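Local coordinates for amine oxidase (Emericella nidulans, PDB 3PGB), which probably oxidises primary amines to aldehydes, as a dimeric copper amine oxidase that carries a topaquinone cofactor in each subunit, at residues A[445-456]-A[467-477]; A[491-499]-A[720-730]. All blocks are in the same frame, centred on the assembly; numbering follows the deposited sequence.

Interaction 1. Residues A[445-456]-A[467-477]; sequences LCLFEFDADYPM and VTKNVYFTLRS
Two antiparallel strands of the copper amine oxidase enzyme domain pair here, 446-451 against 471-477, through the hydrogen-bonded pairs Cys446-Arg476, Phe448-Thr474 and Phe450-Tyr472. On the face carrying these residues, Thr474 CB sits over the Phe448 ring, 3.9 Å from its centroid. The Phe448 rim then reaches one face of the Arg476 guanidinium, Phe448 CZ 4.1 Å from Arg476 NH1, while Ser489 and the carbonyl of Asp420 bond that guanidinium. Phe450 CB lies over one face of Tyr472, whose CG is between its backbone N and carbonyl carbon (chi1 65°), a turn that carries the ring back alongside Phe450. Cys446 SG is bonded to Cys421 SG in a disulfide, which ties this part of the beta sandwich to the chain ahead of strand 426-434. On the other face Leu447 CD2 meets Leu475 CD1 at 3.4 Å and the Phe473 ring at CZ. At the far end of the pairing, Lys469 bends at chi3 and chi4 and crosses Asp451 at about a right angle in a salt bridge, Lys469 NZ to Asp451 OD1 2.5 Å, on the syn lone pair of OD1. A water accepts from Asn470 N at 3.0 Å and lies close to Asp451 OD2 and Ala452 O. Beyond Asp453, which contacts the second subunit, Met456 N bonds to Thr468 O at 2.8 Å.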
loop_
_atom_site.group_PDB
_atom_site.type_symbol
_atom_site.label_atom_id
_atom_site.label_comp_id
_atom_site.label_asym_id
_atom_site.label_seq_id
_atom_site.Cartn_x
_atom_site.Cartn_y
_atom_site.Cartn_z
ATOM N N LEU A 445 8.979 -0.486 -22.643
ATOM C CA LEU A 445 8.644 0.527 -21.639
ATOM C C LEU A 445 7.269 1.083 -21.973
ATOM O O LEU A 445 6.893 1.147 -23.146
ATOM C CB LEU A 445 9.648 1.680 -21.634
ATOM C CG LEU A 445 11.068 1.409 -21.144
ATOM C CD1 LEU A 445 11.936 2.653 -21.326
ATOM C CD2 LEU A 445 11.080 0.952 -19.686
ATOM N N CYS A 446 6.516 1.485 -20.957
ATOM C CA CYS A 446 5.289 2.226 -21.200
ATOM C C CYS A 446 5.199 3.459 -20.308
ATOM O O CYS A 446 5.785 3.513 -19.219
ATOM C CB CYS A 446 4.056 1.325 -21.061
ATOM S SG CYS A 446 3.586 0.870 -19.398
ATOM N N LEU A 447 4.488 4.459 -20.814
ATOM C CA LEU A 447 4.311 5.729 -20.136
ATOM C C LEU A 447 2.832 6.037 -20.202
ATOM O O LEU A 447 2.231 5.911 -21.266
ATOM C CB LEU A 447 5.094 6.834 -20.852
ATOM C CG LEU A 447 6.623 6.770 -20.836
ATOM C CD1 LEU A 447 7.210 7.823 -21.759
ATOM C CD2 LEU A 447 7.150 6.946 -19.413
ATOM N N PHE A 448 2.238 6.442 -19.086
ATOM C CA PHE A 448 0.832 6.802 -19.104
ATOM C C PHE A 448 0.376 7.582 -17.887
ATOM O O PHE A 448 0.874 7.391 -16.775
ATOM C CB PHE A 448 -0.041 5.547 -19.243
ATOM C CG PHE A 448 0.142 4.551 -18.135
ATOM C CD1 PHE A 448 1.159 3.612 -18.189
ATOM C CD2 PHE A 448 -0.708 4.552 -17.035
ATOM C CE1 PHE A 448 1.328 2.688 -17.169
ATOM C CE2 PHE A 448 -0.541 3.632 -16.013
ATOM C CZ PHE A 448 0.477 2.700 -16.081
ATOM N N GLU A 449 -0.594 8.458 -18.122
ATOM C CA GLU A 449 -1.381 9.039 -17.046
ATOM C C GLU A 449 -2.457 8.048 -16.600
ATOM O O GLU A 449 -2.901 7.198 -17.375
ATOM C CB GLU A 449 -2.041 10.337 -17.496
ATOM C CG GLU A 449 -1.120 11.527 -17.523
ATOM C CD GLU A 449 -1.900 12.821 -17.550
ATOM O OE1 GLU A 449 -2.843 12.911 -18.361
ATOM O OE2 GLU A 449 -1.592 13.736 -16.757
ATOM N N PHE A 450 -2.876 8.164 -15.349
ATOM C CA PHE A 450 -3.918 7.299 -14.818
ATOM C C PHE A 450 -4.703 8.058 -13.768
ATOM O O PHE A 450 -4.124 8.604 -12.836
ATOM C CB PHE A 450 -3.302 6.028 -14.220
ATOM C CG PHE A 450 -4.297 4.936 -13.959
ATOM C CD1 PHE A 450 -4.565 3.978 -14.929
ATOM C CD2 PHE A 450 -4.967 4.866 -12.745
ATOM C CE1 PHE A 450 -5.487 2.970 -14.692
ATOM C CE2 PHE A 450 -5.894 3.857 -12.500
ATOM C CZ PHE A 450 -6.150 2.909 -13.470
ATOM N N ASP A 451 -6.018 8.117 -13.947
ATOM C CA ASP A 451 -6.906 8.754 -12.978
ATOM C C ASP A 451 -7.201 7.751 -11.874
ATOM O O ASP A 451 -7.945 6.801 -12.084
ATOM C CB ASP A 451 -8.200 9.199 -13.656
ATOM C CG ASP A 451 -9.131 9.956 -12.720
ATOM O OD1 ASP A 451 -10.206 10.384 -13.182
ATOM O OD2 ASP A 451 -8.803 10.132 -11.535
ATOM N N ALA A 452 -6.601 7.967 -10.703
ATOM C CA ALA A 452 -6.728 7.042 -9.573
ATOM C C ALA A 452 -8.182 6.858 -9.187
ATOM O O ALA A 452 -8.990 7.779 -9.334
ATOM C CB ALA A 452 -5.935 7.548 -8.385
ATOM N N ASP A 453 -8.513 5.677 -8.675
ATOM C CA ASP A 453 -9.885 5.388 -8.257
ATOM C C ASP A 453 -10.348 6.213 -7.042
ATOM O O ASP A 453 -11.515 6.140 -6.659
ATOM C CB ASP A 453 -10.083 3.880 -8.006
ATOM C CG ASP A 453 -9.457 3.391 -6.704
ATOM O OD1 ASP A 453 -8.453 3.970 -6.243
ATOM O OD2 ASP A 453 -9.966 2.385 -6.153
ATOM N N TYR A 454 -9.437 6.985 -6.448
ATOM C CA TYR A 454 -9.754 7.868 -5.324
ATOM C C TYR A 454 -9.209 9.264 -5.626
ATOM O O TYR A 454 -8.186 9.390 -6.286
ATOM C CB TYR A 454 -9.129 7.321 -4.024
ATOM C CG TYR A 454 -7.607 7.330 -4.008
ATOM C CD1 TYR A 454 -6.874 6.251 -4.488
ATOM C CD2 TYR A 454 -6.903 8.428 -3.519
ATOM C CE1 TYR A 454 -5.477 6.264 -4.475
ATOM C CE2 TYR A 454 -5.520 8.454 -3.507
ATOM C CZ TYR A 454 -4.811 7.371 -3.985
ATOM O OH TYR A 454 -3.438 7.400 -3.966
ATOM N N PRO A 455 -9.876 10.315 -5.125
ATOM C CA PRO A 455 -9.442 11.680 -5.393
ATOM C C PRO A 455 -8.185 12.042 -4.613
ATOM O O PRO A 455 -7.840 11.358 -3.657
ATOM C CB PRO A 455 -10.624 12.517 -4.906
ATOM C CG PRO A 455 -11.177 11.740 -3.791
ATOM C CD PRO A 455 -10.990 10.287 -4.164
ATOM N N MET A 456 -7.515 13.111 -5.029
ATOM C CA MET A 456 -6.325 13.605 -4.341
ATOM C C MET A 456 -6.683 14.214 -2.977
ATOM O O MET A 456 -6.022 13.949 -1.969
ATOM C CB MET A 456 -5.628 14.660 -5.215
ATOM C CG MET A 456 -4.453 15.398 -4.565
ATOM S SD MET A 456 -2.943 14.416 -4.548
ATOM C CE MET A 456 -3.386 13.218 -3.329
ATOM N N VAL A 467 -13.508 18.967 -4.297
ATOM C CA VAL A 467 -12.691 17.778 -4.546
ATOM C C VAL A 467 -11.647 18.024 -5.639
ATOM O O VAL A 467 -11.903 18.769 -6.589
ATOM C CB VAL A 467 -13.557 16.575 -4.969
ATOM C CG1 VAL A 467 -12.699 15.318 -5.079
ATOM C CG2 VAL A 467 -14.695 16.357 -3.988
ATOM N N THR A 468 -10.474 17.411 -5.479
ATOM C CA THR A 468 -9.408 17.441 -6.481
ATOM C C THR A 468 -9.155 16.018 -6.965
ATOM O O THR A 468 -9.061 15.092 -6.154
ATOM C CB THR A 468 -8.088 17.987 -5.898
ATOM O OG1 THR A 468 -8.292 19.307 -5.380
ATOM C CG2 THR A 468 -7.008 18.034 -6.959
ATOM N N LYS A 469 -9.048 15.840 -8.278
ATOM C CA LYS A 469 -8.782 14.522 -8.839
ATOM C C LYS A 469 -7.340 14.114 -8.578
ATOM O O LYS A 469 -6.472 14.966 -8.419
ATOM C CB LYS A 469 -9.052 14.497 -10.346
ATOM C CG LYS A 469 -10.500 14.762 -10.744
ATOM C CD LYS A 469 -10.799 14.276 -12.172
ATOM C CE LYS A 469 -11.660 13.011 -12.199
ATOM N NZ LYS A 469 -11.118 11.886 -11.393
ATOM N N ASN A 470 -7.100 12.808 -8.530
ATOM C CA ASN A 470 -5.753 12.261 -8.387
ATOM C C ASN A 470 -5.294 11.680 -9.722
ATOM O O ASN A 470 -5.426 10.473 -9.981
ATOM C CB ASN A 470 -5.723 11.192 -7.285
ATOM C CG ASN A 470 -4.333 10.646 -7.023
ATOM O OD1 ASN A 470 -3.333 11.214 -7.447
ATOM N ND2 ASN A 470 -4.267 9.531 -6.317
ATOM N N VAL A 471 -4.767 12.553 -10.575
ATOM C CA VAL A 471 -4.209 12.133 -11.852
ATOM C C VAL A 471 -2.692 12.055 -11.718
ATOM O O VAL A 471 -2.049 13.048 -11.362
ATOM C CB VAL A 471 -4.594 13.101 -12.984
ATOM C CG1 VAL A 471 -4.055 12.593 -14.314
ATOM C CG2 VAL A 471 -6.105 13.264 -13.046
ATOM N N TYR A 472 -2.133 10.876 -11.985
ATOM C CA TYR A 472 -0.702 10.637 -11.809
ATOM C C TYR A 472 -0.052 9.990 -13.036
ATOM O O TYR A 472 -0.739 9.383 -13.860
ATOM C CB TYR A 472 -0.459 9.784 -10.558
ATOM C CG TYR A 472 -1.017 8.378 -10.609
ATOM C CD1 TYR A 472 -0.226 7.305 -11.001
ATOM C CD2 TYR A 472 -2.329 8.117 -10.234
ATOM C CE1 TYR A 472 -0.739 6.012 -11.046
ATOM C CE2 TYR A 472 -2.843 6.835 -10.270
ATOM C CZ TYR A 472 -2.045 5.788 -10.678
ATOM O OH TYR A 472 -2.565 4.518 -10.707
ATOM N N PHE A 473 1.273 10.120 -13.128
ATOM C CA PHE A 473 2.056 9.603 -14.256
ATOM C C PHE A 473 2.886 8.382 -13.854
ATOM O O PHE A 473 3.462 8.356 -12.769
ATOM C CB PHE A 473 2.966 10.708 -14.782
ATOM C CG PHE A 473 3.708 10.350 -16.029
ATOM C CD1 PHE A 473 3.101 10.472 -17.267
ATOM C CD2 PHE A 473 5.025 9.917 -15.969
ATOM C CE1 PHE A 473 3.788 10.150 -18.429
ATOM C CE2 PHE A 473 5.719 9.592 -17.123
ATOM C CZ PHE A 473 5.100 9.709 -18.358
ATOM N N THR A 474 2.943 7.384 -14.737
ATOM C CA THR A 474 3.653 6.121 -14.479
ATOM C C THR A 474 4.619 5.769 -15.601
ATOM O O THR A 474 4.279 5.879 -16.776
ATOM C CB THR A 474 2.665 4.924 -14.331
ATOM O OG1 THR A 474 1.846 5.093 -13.163
ATOM C CG2 THR A 474 3.420 3.603 -14.234
ATOM N N LEU A 475 5.826 5.359 -15.230
ATOM C CA LEU A 475 6.787 4.776 -16.165
ATOM C C LEU A 475 6.966 3.344 -15.728
ATOM O O LEU A 475 7.266 3.099 -14.559
ATOM C CB LEU A 475 8.133 5.507 -16.111
ATOM C CG LEU A 475 9.339 4.849 -16.815
ATOM C CD1 LEU A 475 9.003 4.387 -18.234
ATOM C CD2 LEU A 475 10.530 5.796 -16.845
ATOM N N ARG A 476 6.780 2.398 -16.643
ATOM C CA ARG A 476 6.798 0.994 -16.257
ATOM C C ARG A 476 7.626 0.089 -17.166
ATOM O O ARG A 476 7.701 0.285 -18.374
ATOM C CB ARG A 476 5.370 0.475 -16.169
ATOM C CG ARG A 476 5.242 -1.012 -15.941
ATOM C CD ARG A 476 3.807 -1.379 -15.682
ATOM N NE ARG A 476 3.264 -0.702 -14.505
ATOM C CZ ARG A 476 1.969 -0.636 -14.205
ATOM N NH1 ARG A 476 1.056 -1.200 -14.994
ATOM N NH2 ARG A 476 1.579 0.004 -13.104
ATOM N N SER A 477 8.240 -0.907 -16.532
ATOM C CA SER A 477 8.963 -1.968 -17.210
ATOM C C SER A 477 8.587 -3.286 -16.549
ATOM O O SER A 477 8.209 -3.315 -15.375
ATOM C CB SER A 477 10.469 -1.747 -17.096
ATOM O OG SER A 477 11.188 -2.875 -17.583
HETATM O O HOH W 1 -8.922 10.445 -8.985
#

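Interaction 2. Residues A[491-499]-A[720-730]; sequences NFHMDGTIG and TPLNYLPGDPS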
loop_
_atom_site.group_PDB
_atom_site.type_symbol
_atom_site.label_atom_id
_atom_site.label_comp_id
_atom_site.label_asym_id
_atom_site.label_seq_id
_atom_site.Cartn_x
_atom_site.Cartn_y
_atom_site.Cartn_z
ATOM N N ASN A 491 6.048 6.074 -10.180
ATOM C CA ASN A 491 4.867 6.930 -10.133
ATOM C C ASN A 491 5.246 8.370 -9.831
ATOM O O ASN A 491 6.155 8.617 -9.048
ATOM C CB ASN A 491 3.915 6.456 -9.030
ATOM C CG ASN A 491 3.307 5.112 -9.322
ATOM O OD1 ASN A 491 2.879 4.847 -10.448
ATOM N ND2 ASN A 491 3.251 4.252 -8.314
ATOM N N PHE A 492 4.519 9.312 -10.422
ATOM C CA PHE A 492 4.666 10.726 -10.098
ATOM C C PHE A 492 3.288 11.334 -9.894
ATOM O O PHE A 492 2.413 11.152 -10.728
ATOM C CB PHE A 492 5.398 11.450 -11.222
ATOM C CG PHE A 492 6.717 10.837 -11.568
ATOM C CD1 PHE A 492 6.791 9.788 -12.466
ATOM C CD2 PHE A 492 7.881 11.296 -10.983
ATOM C CE1 PHE A 492 8.003 9.207 -12.777
ATOM C CE2 PHE A 492 9.102 10.725 -11.295
ATOM C CZ PHE A 492 9.160 9.680 -12.193
ATOM N N HIS A 493 3.109 12.069 -8.799
ATOM C CA HIS A 493 1.804 12.606 -8.426
ATOM C C HIS A 493 1.788 14.122 -8.315
ATOM O O HIS A 493 2.835 14.757 -8.170
ATOM C CB HIS A 493 1.373 11.995 -7.108
ATOM C CG HIS A 493 1.224 10.507 -7.159
ATOM N ND1 HIS A 493 2.298 9.649 -7.064
ATOM C CD2 HIS A 493 0.127 9.726 -7.301
ATOM C CE1 HIS A 493 1.867 8.403 -7.143
ATOM N NE2 HIS A 493 0.554 8.422 -7.290
ATOM N N MET A 494 0.589 14.694 -8.369
ATOM C CA MET A 494 0.414 16.147 -8.362
ATOM C C MET A 494 0.700 16.805 -7.012
ATOM O O MET A 494 0.777 18.024 -6.937
ATOM C CB MET A 494 -0.995 16.524 -8.828
ATOM C CG MET A 494 -1.242 16.268 -10.310
ATOM S SD MET A 494 -0.122 17.204 -11.366
ATOM C CE MET A 494 -0.770 18.866 -11.155
ATOM N N ASP A 495 0.867 16.005 -5.958
ATOM C CA ASP A 495 1.339 16.511 -4.656
ATOM C C ASP A 495 2.872 16.482 -4.534
ATOM O O ASP A 495 3.424 16.856 -3.503
ATOM C CB ASP A 495 0.703 15.713 -3.506
ATOM C CG ASP A 495 1.107 14.234 -3.505
ATOM O OD1 ASP A 495 0.869 13.560 -2.483
ATOM O OD2 ASP A 495 1.662 13.745 -4.512
ATOM N N GLY A 496 3.555 16.040 -5.585
ATOM C CA GLY A 496 5.008 15.983 -5.593
ATOM C C GLY A 496 5.570 14.642 -5.172
ATOM O O GLY A 496 6.781 14.482 -5.079
ATOM N N THR A 497 4.697 13.669 -4.939
ATOM C CA THR A 497 5.119 12.369 -4.438
ATOM C C THR A 497 5.639 11.479 -5.570
ATOM O O THR A 497 4.968 11.288 -6.585
ATOM C CB THR A 497 3.966 11.667 -3.700
ATOM O OG1 THR A 497 3.580 12.452 -2.557
ATOM C CG2 THR A 497 4.378 10.277 -3.246
ATOM N N ILE A 498 6.844 10.953 -5.386
ATOM C CA ILE A 498 7.455 10.003 -6.309
ATOM C C ILE A 498 7.308 8.640 -5.685
ATOM O O ILE A 498 7.598 8.480 -4.502
ATOM C CB ILE A 498 8.964 10.276 -6.483
ATOM C CG1 ILE A 498 9.202 11.682 -7.058
ATOM C CG2 ILE A 498 9.608 9.194 -7.361
ATOM C CD1 ILE A 498 10.508 12.312 -6.622
ATOM N N GLY A 499 6.868 7.654 -6.461
ATOM C CA GLY A 499 6.686 6.295 -5.947
ATOM C C GLY A 499 7.532 5.295 -6.705
ATOM O O GLY A 499 7.649 5.376 -7.930
ATOM N N THR A 720 8.093 11.835 -0.644
ATOM C CA THR A 720 7.128 12.928 -0.618
ATOM C C THR A 720 7.774 14.187 -0.046
ATOM O O THR A 720 8.602 14.088 0.846
ATOM C CB THR A 720 5.883 12.554 0.218
ATOM O OG1 THR A 720 4.832 13.489 -0.047
ATOM C CG2 THR A 720 6.188 12.547 1.724
ATOM N N PRO A 721 7.409 15.375 -0.566
ATOM C CA PRO A 721 7.951 16.607 -0.000
ATOM C C PRO A 721 7.654 16.739 1.490
ATOM O O PRO A 721 6.581 16.339 1.942
ATOM C CB PRO A 721 7.223 17.701 -0.787
ATOM C CG PRO A 721 6.939 17.079 -2.087
ATOM C CD PRO A 721 6.599 15.652 -1.765
ATOM N N LEU A 722 8.618 17.266 2.237
ATOM C CA LEU A 722 8.489 17.437 3.677
ATOM C C LEU A 722 9.064 18.806 4.031
ATOM O O LEU A 722 10.270 19.019 3.917
ATOM C CB LEU A 722 9.229 16.316 4.406
ATOM C CG LEU A 722 8.914 16.096 5.889
ATOM C CD1 LEU A 722 9.296 17.313 6.707
ATOM C CD2 LEU A 722 7.450 15.753 6.094
ATOM N N ASN A 723 8.185 19.726 4.433
ATOM C CA ASN A 723 8.531 21.131 4.657
ATOM C C ASN A 723 9.322 21.758 3.509
ATOM O O ASN A 723 10.169 22.617 3.728
ATOM C CB ASN A 723 9.294 21.283 5.972
ATOM C CG ASN A 723 8.446 20.968 7.171
ATOM O OD1 ASN A 723 7.293 21.385 7.257
ATOM N ND2 ASN A 723 9.013 20.228 8.116
ATOM N N TYR A 724 9.006 21.334 2.288
ATOM C CA TYR A 724 9.773 21.674 1.094
ATOM C C TYR A 724 9.173 22.868 0.378
ATOM O O TYR A 724 9.892 23.743 -0.115
ATOM C CB TYR A 724 9.771 20.474 0.160
ATOM C CG TYR A 724 10.667 20.601 -1.042
ATOM C CD1 TYR A 724 12.047 20.660 -0.901
ATOM C CD2 TYR A 724 10.137 20.616 -2.328
ATOM C CE1 TYR A 724 12.879 20.758 -2.009
ATOM C CE2 TYR A 724 10.954 20.712 -3.435
ATOM C CZ TYR A 724 12.326 20.782 -3.269
ATOM O OH TYR A 724 13.147 20.888 -4.360
ATOM N N LEU A 725 7.845 22.880 0.306
ATOM C CA LEU A 725 7.099 23.947 -0.354
ATOM C C LEU A 725 6.296 24.726 0.682
ATOM O O LEU A 725 6.069 24.231 1.788
ATOM C CB LEU A 725 6.155 23.339 -1.395
ATOM C CG LEU A 725 6.707 22.990 -2.784
ATOM C CD1 LEU A 725 8.218 23.048 -2.855
ATOM C CD2 LEU A 725 6.195 21.617 -3.243
ATOM N N PRO A 726 5.854 25.947 0.328
ATOM C CA PRO A 726 4.978 26.710 1.215
ATOM C C PRO A 726 3.679 25.973 1.529
ATOM O O PRO A 726 3.138 26.138 2.619
ATOM C CB PRO A 726 4.671 27.975 0.406
ATOM C CG PRO A 726 5.766 28.086 -0.563
ATOM C CD PRO A 726 6.137 26.685 -0.914
ATOM N N GLY A 727 3.190 25.176 0.573
ATOM C CA GLY A 727 1.948 24.426 0.742
ATOM C C GLY A 727 1.878 23.186 -0.134
ATOM O O GLY A 727 2.876 22.771 -0.718
ATOM N N ASP A 728 0.688 22.590 -0.205
ATOM C CA ASP A 728 0.401 21.476 -1.105
ATOM C C ASP A 728 0.379 21.943 -2.570
ATOM O O ASP A 728 -0.439 22.787 -2.928
ATOM C CB ASP A 728 -0.958 20.869 -0.737
ATOM C CG ASP A 728 -1.479 19.892 -1.785
ATOM O OD1 ASP A 728 -0.674 19.129 -2.358
ATOM O OD2 ASP A 728 -2.704 19.894 -2.030
ATOM N N PRO A 729 1.264 21.386 -3.425
ATOM C CA PRO A 729 1.289 21.806 -4.828
ATOM C C PRO A 729 0.171 21.229 -5.700
ATOM O O PRO A 729 0.017 21.663 -6.840
ATOM C CB PRO A 729 2.643 21.298 -5.321
ATOM C CG PRO A 729 2.937 20.141 -4.478
ATOM C CD PRO A 729 2.309 20.388 -3.141
ATOM N N SER A 730 -0.588 20.261 -5.186
ATOM C CA SER A 730 -1.712 19.687 -5.932
ATOM C C SER A 730 -2.811 20.723 -6.187
ATOM O O SER A 730 -3.564 20.599 -7.153
ATOM C CB SER A 730 -2.304 18.474 -5.200
ATOM O OG SER A 730 -3.355 18.858 -4.323
#
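Thr497 and Thr720 come to 4.4 Å between CA atoms, and Asp495 and Ser730 to 4.6 Å, where a beta hairpin's type I turn, His493 to Gly496, meets the end of strand 714-722 and the loop after it. The hairpin joins strands 486-492 and 498-504 of the enzyme domain, and His493 N bonds to Thr497 O at its neck. His493 ND1 reaches the same oxygen, which lies in the ring plane although the donor stands well above the carbonyl plane; two bonds therefore grip Thr497 O. Across the contact the one hydrogen bond is between hydroxyls, Thr497 OG1 to Thr720 OG1 at 3.0 Å. With chi1 at -166° the Thr720 hydroxyl points away from its own backbone N and toward the hairpin. Two prolines pack against the turn backbone: Pro721 CD lies 3.5 Å from Gly496 O, and Pro729 CG lies 3.5 Å from Asp495 O. Gly496 has a positive phi (94°), and its backbone sits close against the Pro721 ring. Each side of the contact also holds an Asx turn. Asp495 OD2 takes the N-H of Thr497 from above the carboxylate plane, while OD1 of the same group is bonded by Thr711 of the second subunit. In the other, Asp728 OD1 accepts from Ser730 N at 3.0 Å, again from above its plane, and OD2 takes the Ser730 hydroxyl on its syn side, Ser730 OG to Asp728 OD2 2.6 Å.

Interaction 1 closes before interaction 2 opens along the chain, and their centres lie 14 Å apart. Strand 464-479, which supplies one side of interaction 1, runs antiparallel beside strand 486-492, which leads into the hairpin of interaction 2, so the two contacts share neighbouring strands of the enzyme domain. They touch directly: Phe473 O lies 2.7 Å from Phe492 N, a probable hydrogen bond, and Tyr472 stacks on His493. Strand 498-504 then passes the connection on to strand 714-722, bringing together parts more than 200 residues apart. Both contacts also touch the second subunit, so this region of the domain contributes to the dimer interface.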